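Long-range contact in conserved hypothetical protein (Pseudomonas aeruginosa PAO1, PDB 1TE5), which is predicted to be a class-II glutamine amidotransferase, an Ntn-type enzyme that probably releases ammonia from the side-chain amide of glutamine: residues Lys85-Leu98 / Tyr121-Cys134. Numbering follows the deposited sequence.
Sequences KVGLSNTHPFIREL and YRPVGETDSEAAFC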
ATOM      1  N   LYS A  85       4.353 -17.372  11.671  1.00 60.43           N
ATOM      2  CA  LYS A  85       4.370 -16.068  12.300  1.00 60.41           C
ATOM      3  C   LYS A  85       3.216 -15.138  11.933  1.00 56.98           C
ATOM      4  O   LYS A  85       2.521 -15.301  10.930  1.00 55.85           O
ATOM      5  CB  LYS A  85       5.703 -15.368  11.976  1.00 63.74           C
ATOM      6  CG  LYS A  85       6.908 -16.302  11.988  1.00 66.30           C
ATOM      7  CD  LYS A  85       7.446 -16.586  10.566  1.00 67.96           C
ATOM      8  CE  LYS A  85       6.574 -17.540   9.710  1.00 65.18           C
ATOM      9  NZ  LYS A  85       5.290 -16.968   9.209  1.00 60.58           N
ATOM     10  N   VAL A  86       3.043 -14.157  12.807  1.00 54.21           N
ATOM     11  CA  VAL A  86       2.011 -13.154  12.696  1.00 51.91           C
ATOM     12  C   VAL A  86       2.540 -11.841  12.158  1.00 45.46           C
ATOM     13  O   VAL A  86       3.666 -11.740  11.684  1.00 43.76           O
ATOM     14  CB  VAL A  86       1.403 -12.884  14.095  1.00 54.91           C
ATOM     15  CG1 VAL A  86       0.395 -13.959  14.461  1.00 58.06           C
ATOM     16  CG2 VAL A  86       2.534 -12.851  15.134  1.00 54.76           C
ATOM     17  N   GLY A  87       1.735 -10.816  12.363  1.00 40.75           N
ATOM     18  CA  GLY A  87       2.113  -9.482  11.937  1.00 36.75           C
ATOM     19  C   GLY A  87       1.782  -9.131  10.504  1.00 33.43           C
ATOM     20  O   GLY A  87       1.638 -10.002   9.655  1.00 29.69           O
ATOM     21  N   LEU A  88       1.662  -7.831  10.258  1.00 30.35           N
ATOM     22  CA  LEU A  88       1.346  -7.270   8.950  1.00 30.35           C
ATOM     23  C   LEU A  88       2.371  -7.628   7.868  1.00 27.08           C
ATOM     24  O   LEU A  88       2.016  -7.802   6.711  1.00 28.80           O
ATOM     25  CB  LEU A  88       1.228  -5.750   9.081  1.00 30.21           C
ATOM     26  CG  LEU A  88       0.840  -4.917   7.866  1.00 31.15           C
ATOM     27  CD1 LEU A  88      -0.528  -5.317   7.399  1.00 27.21           C
ATOM     28  CD2 LEU A  88       0.859  -3.452   8.234  1.00 31.25           C
ATOM     29  N   SER A  89       3.642  -7.714   8.243  1.00 26.52           N
ATOM     30  CA  SER A  89       4.687  -8.040   7.276  1.00 27.89           C
ATOM     31  C   SER A  89       4.566  -9.451   6.704  1.00 29.00           C
ATOM     32  O   SER A  89       5.227  -9.792   5.713  1.00 27.38           O
ATOM     33  CB  SER A  89       6.084  -7.814   7.875  1.00 29.67           C
ATOM     34  OG  SER A  89       6.314  -8.581   9.041  1.00 30.69           O
ATOM     35  N   ASN A  90       3.701 -10.256   7.314  1.00 31.15           N
ATOM     36  CA  ASN A  90       3.478 -11.635   6.883  1.00 28.25           C
ATOM     37  C   ASN A  90       2.078 -11.859   6.312  1.00 28.19           C
ATOM     38  O   ASN A  90       1.645 -13.000   6.143  1.00 27.16           O
ATOM     39  CB  ASN A  90       3.779 -12.568   8.043  1.00 27.88           C
ATOM     40  CG  ASN A  90       5.226 -12.618   8.501  1.00 29.23           C
ATOM     41  OD1 ASN A  90       6.137 -12.712   7.687  1.00 28.39           O
ATOM     42  ND2 ASN A  90       5.448 -12.513   9.807  1.00 35.35           N
ATOM     43  N   THR A  91       1.399 -10.773   5.969  1.00 26.80           N
ATOM     44  CA  THR A  91       0.051 -10.838   5.416  1.00 25.10           C
ATOM     45  C   THR A  91       0.060 -10.535   3.897  1.00 27.37           C
ATOM     46  O   THR A  91       0.745  -9.617   3.455  1.00 25.71           O
ATOM     47  CB  THR A  91      -0.857  -9.838   6.169  1.00 26.10           C
ATOM     48  OG1 THR A  91      -0.797 -10.112   7.579  1.00 25.76           O
ATOM     49  CG2 THR A  91      -2.287  -9.943   5.708  1.00 21.52           C
ATOM     50  N   HIS A  92      -0.637 -11.378   3.131  1.00 26.13           N
ATOM     51  CA  HIS A  92      -0.760 -11.261   1.677  1.00 26.66           C
ATOM     52  C   HIS A  92      -1.876 -10.283   1.355  1.00 24.52           C
ATOM     53  O   HIS A  92      -2.788 -10.095   2.151  1.00 26.73           O
ATOM     54  CB  HIS A  92      -1.190 -12.596   1.047  1.00 30.04           C
ATOM     55  CG  HIS A  92      -0.244 -13.732   1.270  1.00 34.20           C
ATOM     56  ND1 HIS A  92       0.354 -13.989   2.486  1.00 40.14           N
ATOM     57  CD2 HIS A  92       0.157 -14.718   0.439  1.00 32.26           C
ATOM     58  CE1 HIS A  92       1.078 -15.090   2.394  1.00 40.89           C
ATOM     59  NE2 HIS A  92       0.974 -15.550   1.160  1.00 37.97           N
ATOM     60  N   PRO A  93      -1.851  -9.688   0.154  1.00 23.97           N
ATOM     61  CA  PRO A  93      -0.836  -9.880  -0.891  1.00 25.17           C
ATOM     62  C   PRO A  93       0.377  -8.946  -0.702  1.00 23.55           C
ATOM     63  O   PRO A  93       0.356  -8.084   0.169  1.00 24.94           O
ATOM     64  CB  PRO A  93      -1.611  -9.571  -2.170  1.00 26.15           C
ATOM     65  CG  PRO A  93      -2.597  -8.553  -1.729  1.00 28.52           C
ATOM     66  CD  PRO A  93      -3.074  -9.086  -0.411  1.00 25.48           C
ATOM     67  N   PHE A  94       1.418  -9.137  -1.515  1.00 21.94           N
ATOM     68  CA  PHE A  94       2.630  -8.323  -1.433  1.00 23.72           C
ATOM     69  C   PHE A  94       2.807  -7.468  -2.692  1.00 20.89           C
ATOM     70  O   PHE A  94       2.456  -7.890  -3.795  1.00 25.94           O
ATOM     71  CB  PHE A  94       3.859  -9.212  -1.213  1.00 24.01           C
ATOM     72  CG  PHE A  94       3.767 -10.071   0.013  1.00 22.68           C
ATOM     73  CD1 PHE A  94       3.482 -11.426  -0.089  1.00 24.70           C
ATOM     74  CD2 PHE A  94       3.953  -9.520   1.279  1.00 19.40           C
ATOM     75  CE1 PHE A  94       3.385 -12.217   1.060  1.00 26.09           C
ATOM     76  CE2 PHE A  94       3.858 -10.299   2.428  1.00 25.47           C
ATOM     77  CZ  PHE A  94       3.575 -11.647   2.318  1.00 28.10           C
ATOM     78  N   ILE A  95       3.346  -6.263  -2.513  1.00 21.84           N
ATOM     79  CA  ILE A  95       3.563  -5.335  -3.623  1.00 21.73           C
ATOM     80  C   ILE A  95       5.030  -4.933  -3.755  1.00 21.63           C
ATOM     81  O   ILE A  95       5.745  -4.803  -2.761  1.00 21.89           O
ATOM     82  CB  ILE A  95       2.725  -4.046  -3.448  1.00 23.03           C
ATOM     83  CG1 ILE A  95       1.257  -4.392  -3.195  1.00 25.33           C
ATOM     84  CG2 ILE A  95       2.857  -3.142  -4.678  1.00 23.73           C
ATOM     85  CD1 ILE A  95       0.388  -3.185  -3.027  1.00 26.68           C
ATOM     86  N   ARG A  96       5.464  -4.726  -4.996  1.00 22.21           N
ATOM     87  CA  ARG A  96       6.830  -4.308  -5.296  1.00 28.31           C
ATOM     88  C   ARG A  96       6.880  -3.809  -6.731  1.00 29.96           C
ATOM     89  O   ARG A  96       6.295  -4.428  -7.621  1.00 29.08           O
ATOM     90  CB  ARG A  96       7.810  -5.464  -5.084  1.00 27.06           C
ATOM     91  CG  ARG A  96       9.043  -5.052  -4.300  1.00 33.96           C
ATOM     92  CD  ARG A  96       9.532  -6.133  -3.342  1.00 33.60           C
ATOM     93  NE  ARG A  96       8.504  -6.338  -2.331  1.00 39.61           N
ATOM     94  CZ  ARG A  96       8.735  -6.782  -1.100  1.00 33.86           C
ATOM     95  NH1 ARG A  96       7.725  -6.942  -0.267  1.00 38.12           N
ATOM     96  NH2 ARG A  96       9.969  -7.059  -0.693  1.00 35.35           N
ATOM     97  N   GLU A  97       7.513  -2.658  -6.953  1.00 28.51           N
ATOM     98  CA  GLU A  97       7.592  -2.127  -8.312  1.00 30.21           C
ATOM     99  C   GLU A  97       8.773  -2.669  -9.094  1.00 27.46           C
ATOM    100  O   GLU A  97       9.870  -2.837  -8.559  1.00 25.55           O
ATOM    101  CB  GLU A  97       7.588  -0.590  -8.335  1.00 33.08           C
ATOM    102  CG  GLU A  97       8.926   0.087  -8.072  1.00 34.64           C
ATOM    103  CD  GLU A  97       9.722   0.437  -9.334  1.00 23.53           C
ATOM    104  OE1 GLU A  97       9.244   0.259 -10.476  1.00 30.66           O
ATOM    105  OE2 GLU A  97      10.855   0.906  -9.159  1.00 25.34           O
ATOM    106  N   LEU A  98       8.503  -2.970 -10.356  1.00 24.91           N
ATOM    107  CA  LEU A  98       9.480  -3.474 -11.303  1.00 25.80           C
ATOM    108  C   LEU A  98       9.067  -2.842 -12.635  1.00 23.59           C
ATOM    109  O   LEU A  98       7.899  -2.886 -13.027  1.00 22.11           O
ATOM    110  CB  LEU A  98       9.434  -5.007 -11.385  1.00 27.36           C
ATOM    111  CG  LEU A  98      10.634  -5.713 -12.034  1.00 29.01           C
ATOM    112  CD1 LEU A  98      10.636  -7.177 -11.676  1.00 28.59           C
ATOM    113  CD2 LEU A  98      10.627  -5.537 -13.535  1.00 30.50           C
ATOM    114  N   TYR A 121      15.557  -7.766  -4.786  1.00 30.17           N
ATOM    115  CA  TYR A 121      14.388  -7.692  -3.927  1.00 30.27           C
ATOM    116  C   TYR A 121      14.581  -8.593  -2.719  1.00 29.80           C
ATOM    117  O   TYR A 121      15.049  -9.725  -2.836  1.00 33.48           O
ATOM    118  CB  TYR A 121      13.133  -8.116  -4.694  1.00 23.52           C
ATOM    119  CG  TYR A 121      12.811  -7.250  -5.892  1.00 27.29           C
ATOM    120  CD1 TYR A 121      13.271  -7.588  -7.167  1.00 25.90           C
ATOM    121  CD2 TYR A 121      12.029  -6.102  -5.760  1.00 26.67           C
ATOM    122  CE1 TYR A 121      12.959  -6.809  -8.282  1.00 25.48           C
ATOM    123  CE2 TYR A 121      11.708  -5.314  -6.873  1.00 24.48           C
ATOM    124  CZ  TYR A 121      12.179  -5.678  -8.128  1.00 25.87           C
ATOM    125  OH  TYR A 121      11.875  -4.910  -9.228  1.00 28.91           O
ATOM    126  N   ARG A 122      14.231  -8.077  -1.549  1.00 28.78           N
ATOM    127  CA  ARG A 122      14.352  -8.840  -0.317  1.00 31.05           C
ATOM    128  C   ARG A 122      13.030  -8.780   0.446  1.00 29.27           C
ATOM    129  O   ARG A 122      12.334  -7.762   0.419  1.00 25.20           O
ATOM    130  CB  ARG A 122      15.482  -8.279   0.553  1.00 32.01           C
ATOM    131  CG  ARG A 122      16.849  -8.272  -0.110  1.00 39.05           C
ATOM    132  CD  ARG A 122      17.916  -7.888   0.894  1.00 43.58           C
ATOM    133  NE  ARG A 122      19.229  -7.721   0.283  1.00 47.83           N
ATOM    134  CZ  ARG A 122      19.977  -8.712  -0.186  1.00 50.87           C
ATOM    135  NH1 ARG A 122      21.158  -8.453  -0.723  1.00 47.92           N
ATOM    136  NH2 ARG A 122      19.541  -9.961  -0.127  1.00 53.50           N
ATOM    137  N   PRO A 123      12.623  -9.904   1.058  1.00 28.84           N
ATOM    138  CA  PRO A 123      11.367  -9.878   1.806  1.00 28.15           C
ATOM    139  C   PRO A 123      11.499  -9.049   3.095  1.00 26.39           C
ATOM    140  O   PRO A 123      12.584  -8.958   3.691  1.00 28.09           O
ATOM    141  CB  PRO A 123      11.118 -11.365   2.095  1.00 29.67           C
ATOM    142  CG  PRO A 123      12.483 -11.930   2.200  1.00 30.26           C
ATOM    143  CD  PRO A 123      13.193 -11.265   1.035  1.00 30.40           C
ATOM    144  N   VAL A 124      10.410  -8.380   3.459  1.00 23.67           N
ATOM    145  CA  VAL A 124      10.355  -7.586   4.683  1.00 23.82           C
ATOM    146  C   VAL A 124       9.903  -8.514   5.830  1.00 21.22           C
ATOM    147  O   VAL A 124      10.349  -8.384   6.978  1.00 24.24           O
ATOM    148  CB  VAL A 124       9.371  -6.405   4.528  1.00 22.51           C
ATOM    149  CG1 VAL A 124       9.321  -5.585   5.813  1.00 21.38           C
ATOM    150  CG2 VAL A 124       9.800  -5.530   3.350  1.00 23.45           C
ATOM    151  N   GLY A 125       8.998  -9.433   5.490  1.00 24.03           N
ATOM    152  CA  GLY A 125       8.479 -10.412   6.432  1.00 23.10           C
ATOM    153  C   GLY A 125       9.229 -11.733   6.343  1.00 24.15           C
ATOM    154  O   GLY A 125      10.244 -11.842   5.651  1.00 23.58           O
ATOM    155  N   GLU A 126       8.741 -12.745   7.044  1.00 26.23           N
ATOM    156  CA  GLU A 126       9.409 -14.036   7.042  1.00 29.00           C
ATOM    157  C   GLU A 126       8.688 -15.129   6.266  1.00 31.04           C
ATOM    158  O   GLU A 126       9.115 -16.285   6.286  1.00 27.17           O
ATOM    159  CB  GLU A 126       9.654 -14.513   8.475  1.00 31.90           C
ATOM    160  CG  GLU A 126      10.359 -13.511   9.377  1.00 31.71           C
ATOM    161  CD  GLU A 126       9.417 -12.485   9.974  1.00 38.16           C
ATOM    162  OE1 GLU A 126       9.743 -11.281   9.913  1.00 39.46           O
ATOM    163  OE2 GLU A 126       8.360 -12.884  10.514  1.00 43.35           O
ATOM    164  N   THR A 127       7.601 -14.775   5.590  1.00 30.75           N
ATOM    165  CA  THR A 127       6.839 -15.754   4.826  1.00 30.47           C
ATOM    166  C   THR A 127       7.638 -16.379   3.693  1.00 31.83           C
ATOM    167  O   THR A 127       8.607 -15.797   3.205  1.00 30.71           O
ATOM    168  CB  THR A 127       5.544 -15.137   4.226  1.00 33.73           C
ATOM    169  OG1 THR A 127       5.848 -13.914   3.535  1.00 39.81           O
ATOM    170  CG2 THR A 127       4.523 -14.867   5.316  1.00 34.66           C
ATOM    171  N   ASP A 128       7.287 -17.609   3.342  1.00 29.26           N
ATOM    172  CA  ASP A 128       7.934 -18.281   2.230  1.00 28.56           C
ATOM    173  C   ASP A 128       7.320 -17.664   0.978  1.00 25.49           C
ATOM    174  O   ASP A 128       7.946 -17.620  -0.078  1.00 20.17           O
ATOM    175  CB  ASP A 128       7.661 -19.791   2.252  1.00 35.18           C
ATOM    176  CG  ASP A 128       8.621 -20.562   3.163  1.00 46.45           C
ATOM    177  OD1 ASP A 128       9.634 -19.996   3.638  1.00 48.54           O
ATOM    178  OD2 ASP A 128       8.361 -21.763   3.392  1.00 51.37           O
ATOM    179  N   SER A 129       6.078 -17.211   1.106  1.00 24.09           N
ATOM    180  CA  SER A 129       5.361 -16.588   0.001  1.00 25.67           C
ATOM    181  C   SER A 129       6.096 -15.353  -0.513  1.00 24.79           C
ATOM    182  O   SER A 129       6.251 -15.178  -1.724  1.00 23.27           O
ATOM    183  CB  SER A 129       3.949 -16.186   0.442  1.00 24.10           C
ATOM    184  OG  SER A 129       3.168 -17.318   0.797  1.00 32.01           O
ATOM    185  N   GLU A 130       6.516 -14.486   0.406  1.00 26.44           N
ATOM    186  CA  GLU A 130       7.218 -13.258   0.048  1.00 28.36           C
ATOM    187  C   GLU A 130       8.622 -13.541  -0.481  1.00 28.38           C
ATOM    188  O   GLU A 130       9.138 -12.801  -1.320  1.00 27.16           O
ATOM    189  CB  GLU A 130       7.281 -12.314   1.242  1.00 28.35           C
ATOM    190  CG  GLU A 130       7.881 -10.964   0.923  1.00 27.16           C
ATOM    191  CD  GLU A 130       7.821 -10.006   2.086  1.00 23.75           C
ATOM    192  OE1 GLU A 130       7.460 -10.437   3.208  1.00 24.95           O
ATOM    193  OE2 GLU A 130       8.131  -8.815   1.867  1.00 24.80           O
ATOM    194  N   ALA A 131       9.255 -14.579   0.060  1.00 27.56           N
ATOM    195  CA  ALA A 131      10.587 -14.977  -0.377  1.00 27.29           C
ATOM    196  C   ALA A 131      10.477 -15.450  -1.832  1.00 24.05           C
ATOM    197  O   ALA A 131      11.380 -15.222  -2.640  1.00 28.32           O
ATOM    198  CB  ALA A 131      11.119 -16.090   0.507  1.00 26.76           C
ATOM    199  N   ALA A 132       9.361 -16.106  -2.142  1.00 26.25           N
ATOM    200  CA  ALA A 132       9.087 -16.606  -3.482  1.00 24.45           C
ATOM    201  C   ALA A 132       8.798 -15.445  -4.417  1.00 25.00           C
ATOM    202  O   ALA A 132       9.211 -15.469  -5.578  1.00 23.11           O
ATOM    203  CB  ALA A 132       7.903 -17.563  -3.465  1.00 24.63           C
ATOM    204  N   PHE A 133       8.055 -14.455  -3.922  1.00 22.65           N
ATOM    205  CA  PHE A 133       7.704 -13.274  -4.712  1.00 24.29           C
ATOM    206  C   PHE A 133       8.948 -12.503  -5.160  1.00 21.87           C
ATOM    207  O   PHE A 133       9.086 -12.134  -6.331  1.00 24.93           O
ATOM    208  CB  PHE A 133       6.802 -12.340  -3.894  1.00 21.20           C
ATOM    209  CG  PHE A 133       6.329 -11.123  -4.650  1.00 17.44           C
ATOM    210  CD1 PHE A 133       6.021  -9.949  -3.970  1.00 19.40           C
ATOM    211  CD2 PHE A 133       6.173 -11.157  -6.039  1.00 12.33           C
ATOM    212  CE1 PHE A 133       5.556  -8.817  -4.658  1.00 20.14           C
ATOM    213  CE2 PHE A 133       5.711 -10.034  -6.744  1.00 18.69           C
ATOM    214  CZ  PHE A 133       5.400  -8.858  -6.046  1.00 17.97           C
ATOM    215  N   CYS A 134       9.803 -12.191  -4.196  1.00 25.77           N
ATOM    216  CA  CYS A 134      11.030 -11.471  -4.463  1.00 25.14           C
ATOM    217  C   CYS A 134      11.923 -12.244  -5.415  1.00 27.11           C
ATOM    218  O   CYS A 134      12.443 -11.667  -6.361  1.00 27.12           O
ATOM    219  CB  CYS A 134      11.769 -11.199  -3.163  1.00 26.29           C
ATOM    220  SG  CYS A 134      10.873 -10.085  -2.085  1.00 33.55           S
TER
HETATM  221  O   HOH W   1       5.868  -7.772   3.674  1.00 21.12           O
HETATM  222  O   HOH W   2       8.909  -8.717   9.464  1.00 30.31           O
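Arg-96 and Glu-130 form the salt bridge of this contact, NH1 to OE2 at 2.9 Å. The guanidinium and carboxylate planes stand nearly perpendicular, and NH1 arrives on the anti side of OE2, so the pair is single-pronged. Val-124 N approaches the same oxygen from the opposite face of the carboxylate, with an almost straight N-H...O angle of 170°, while Gly-125 N donates to OE1. Three donors thus fix the rotation of this buried carboxylate, which probably favours its ionised form. Arg-96 NE is tied back to Ile-95 O, and its bent chain runs past the Tyr-121 ring, CD lying 3.5 Å from CD2.

Among the other hydrogen bonds, Asn-90 works with both ends of its amide. OD1 accepts from Glu-126 N at 2.7 Å, in the carbonyl plane, and ND2 donates to Glu-126 OE2 and to Val-86 O. His-92 NE2 and Ser-129 OG are 2.8 Å apart, the hydroxyl sitting at the ring edge; Ser-129 OG also bonds His-107 ND1. Tyr-121 OH donates to Glu-97 O, near the interface where Glu-97 OE2 meets Arg-122 N of the second subunit.

In the class-II amidotransferase fold, of Ntn type, the contact lays the first turns of helix 128-143 against strand 94-98, the outermost strand of its sheet within this chain, their short axes 9.7 Å apart and nearly parallel (20°). Thr-127 is the helix N-cap, its OG1 accepting from Glu-130 N.

Apolar contacts complete the join. Glu-130 CB sits over the centre of the Phe-94 ring, 3.9 Å from its centroid, a CH-pi contact; His-92 CA lies over the opposite face. Phe-133, CG anti to its amide nitrogen (chi1 -177°), reaches the strand, placing CD1 3.6 Å from Phe-94 CB.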